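Local coordinates for uncharacterized protein MTH_862 (Methanothermobacter thermautotrophicus, PDB 2R47) that is of unknown function but belongs to an archaeal family of uncharacterized proteins (DUF2124) and forms a two-chain assembly, at residues K5-R10 and F19-K24. Sequence-based numbering, arbitrary orientation.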
# COMPACT_ATOMS: atom_id res chain seq x y z
N LYS A 5 0.04 -24.98 -0.65
CA LYS A 5 0.99 -24.06 -1.27
C LYS A 5 1.15 -24.39 -2.73
O LYS A 5 1.46 -25.53 -3.07
CB LYS A 5 2.37 -24.11 -0.62
CG LYS A 5 2.65 -22.96 0.32
CD LYS A 5 3.77 -23.32 1.27
CE LYS A 5 3.72 -22.44 2.53
NZ LYS A 5 5.10 -22.27 3.12
N LEU A 6 0.95 -23.38 -3.57
CA LEU A 6 1.06 -23.51 -5.01
C LEU A 6 2.44 -23.08 -5.46
O LEU A 6 3.12 -23.83 -6.16
CB LEU A 6 0.01 -22.66 -5.72
CG LEU A 6 0.10 -22.59 -7.25
CD1 LEU A 6 -0.35 -23.92 -7.88
CD2 LEU A 6 -0.72 -21.40 -7.80
N LYS A 7 2.85 -21.88 -5.07
CA LYS A 7 4.18 -21.42 -5.45
C LYS A 7 4.65 -20.26 -4.62
O LYS A 7 3.86 -19.68 -3.88
CB LYS A 7 4.16 -20.95 -6.88
CG LYS A 7 3.16 -19.87 -7.14
CD LYS A 7 3.18 -19.59 -8.63
CE LYS A 7 2.12 -18.63 -9.04
NZ LYS A 7 2.22 -18.46 -10.53
N GLU A 8 5.91 -19.89 -4.79
CA GLU A 8 6.50 -18.78 -4.02
C GLU A 8 6.76 -17.61 -4.95
O GLU A 8 6.90 -17.78 -6.16
CB GLU A 8 7.84 -19.19 -3.38
CG GLU A 8 7.75 -20.38 -2.45
CD GLU A 8 9.09 -20.71 -1.75
OE1 GLU A 8 10.04 -19.88 -1.82
OE2 GLU A 8 9.18 -21.81 -1.13
N PHE A 9 6.86 -16.41 -4.38
CA PHE A 9 7.19 -15.25 -5.17
C PHE A 9 8.07 -14.34 -4.33
O PHE A 9 8.12 -14.48 -3.10
CB PHE A 9 5.94 -14.48 -5.67
CG PHE A 9 5.07 -13.96 -4.56
CD1 PHE A 9 5.32 -12.69 -3.98
CD2 PHE A 9 4.01 -14.75 -4.07
CE1 PHE A 9 4.50 -12.21 -2.93
CE2 PHE A 9 3.19 -14.29 -3.00
CZ PHE A 9 3.43 -13.02 -2.45
N ARG A 10 8.72 -13.40 -4.99
CA ARG A 10 9.62 -12.47 -4.32
C ARG A 10 9.53 -11.12 -5.02
O ARG A 10 9.53 -11.02 -6.25
CB ARG A 10 11.04 -13.03 -4.36
CG ARG A 10 12.06 -12.14 -3.69
CD ARG A 10 13.32 -12.92 -3.34
NE ARG A 10 14.38 -12.06 -2.83
CZ ARG A 10 14.35 -11.35 -1.69
NH1 ARG A 10 13.26 -11.30 -0.90
NH2 ARG A 10 15.42 -10.63 -1.37
N PHE A 19 -1.22 -12.06 -8.25
CA PHE A 19 -2.60 -11.59 -8.10
C PHE A 19 -3.25 -11.49 -9.49
O PHE A 19 -4.37 -12.00 -9.71
CB PHE A 19 -2.67 -10.23 -7.34
CG PHE A 19 -4.11 -9.76 -7.11
CD1 PHE A 19 -4.93 -10.42 -6.19
CD2 PHE A 19 -4.64 -8.73 -7.89
CE1 PHE A 19 -6.28 -10.01 -6.02
CE2 PHE A 19 -5.98 -8.35 -7.73
CZ PHE A 19 -6.76 -8.95 -6.77
N ARG A 20 -2.56 -10.85 -10.43
CA ARG A 20 -3.11 -10.75 -11.79
C ARG A 20 -3.47 -12.11 -12.35
O ARG A 20 -4.50 -12.24 -12.98
CB ARG A 20 -2.09 -10.13 -12.74
CG ARG A 20 -1.91 -8.65 -12.50
CD ARG A 20 -1.23 -7.96 -13.73
NE ARG A 20 -0.60 -6.74 -13.24
CZ ARG A 20 0.66 -6.64 -12.84
NH1 ARG A 20 1.49 -7.68 -12.95
NH2 ARG A 20 1.11 -5.47 -12.36
N GLU A 21 -2.62 -13.10 -12.10
CA GLU A 21 -2.86 -14.48 -12.54
C GLU A 21 -4.08 -15.07 -11.85
O GLU A 21 -4.92 -15.71 -12.52
CB GLU A 21 -1.64 -15.33 -12.20
CG GLU A 21 -0.45 -15.03 -13.05
CD GLU A 21 0.80 -15.77 -12.59
OE1 GLU A 21 0.80 -16.44 -11.52
OE2 GLU A 21 1.81 -15.66 -13.30
N ALA A 22 -4.17 -14.87 -10.53
CA ALA A 22 -5.27 -15.39 -9.72
C ALA A 22 -6.63 -14.86 -10.22
O ALA A 22 -7.59 -15.59 -10.25
CB ALA A 22 -5.06 -15.10 -8.22
N VAL A 23 -6.71 -13.59 -10.63
CA VAL A 23 -7.99 -12.99 -11.06
C VAL A 23 -8.14 -12.82 -12.59
O VAL A 23 -8.97 -12.03 -13.06
CB VAL A 23 -8.25 -11.63 -10.35
CG1 VAL A 23 -8.30 -11.88 -8.83
CG2 VAL A 23 -7.17 -10.61 -10.71
N LYS A 24 -7.40 -13.59 -13.36
CA LYS A 24 -7.34 -13.36 -14.80
C LYS A 24 -8.68 -13.40 -15.49
O LYS A 24 -8.89 -12.68 -16.44
CB LYS A 24 -6.41 -14.38 -15.46
CG LYS A 24 -6.70 -15.83 -15.17
CD LYS A 24 -5.55 -16.72 -15.74
CE LYS A 24 -6.00 -18.16 -16.07
NZ LYS A 24 -4.83 -19.16 -16.20
O HOH W 1 4.00 -15.85 -11.93
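Lys7 reaches from strand 4-10 across to Glu21, in the last turn of helix 11-22, and the two join in a salt bridge. Lys7 NZ gives a hydrogen bond to Glu21 OE1 at 2.7 Å, meeting that oxygen on its syn side and 17° out of the carboxylate plane. Lys7 CE follows at 3.6 Å from Glu21 OE1, while Glu21 OE2 stands 4.0 Å from Lys7 NZ, so the ammonium grips one oxygen and does not straddle the two. The other oxygen is taken by a water, which donates to Glu21 OE2 at 2.6 Å and accepts a weak bond from Lys7 NZ. Both side chains run extended beyond CG; Lys7 sets out with CG between its backbone N and carbonyl carbon (chi1 57°), and its side chain also touches Val18, one turn earlier on the helix. The strand also pairs antiparallel with a strand of the second subunit, so the bridge joins the helix to the strand that carries the sheet across the subunit interface. A methionine in place of Lys7 has no ammonium to offer, and would probably leave the Glu21 carboxylate without this mate and freer to turn. At this largely solvent-exposed surface, the pairing implies a modest electrostatic clasp between helix end and strand, with water completing it.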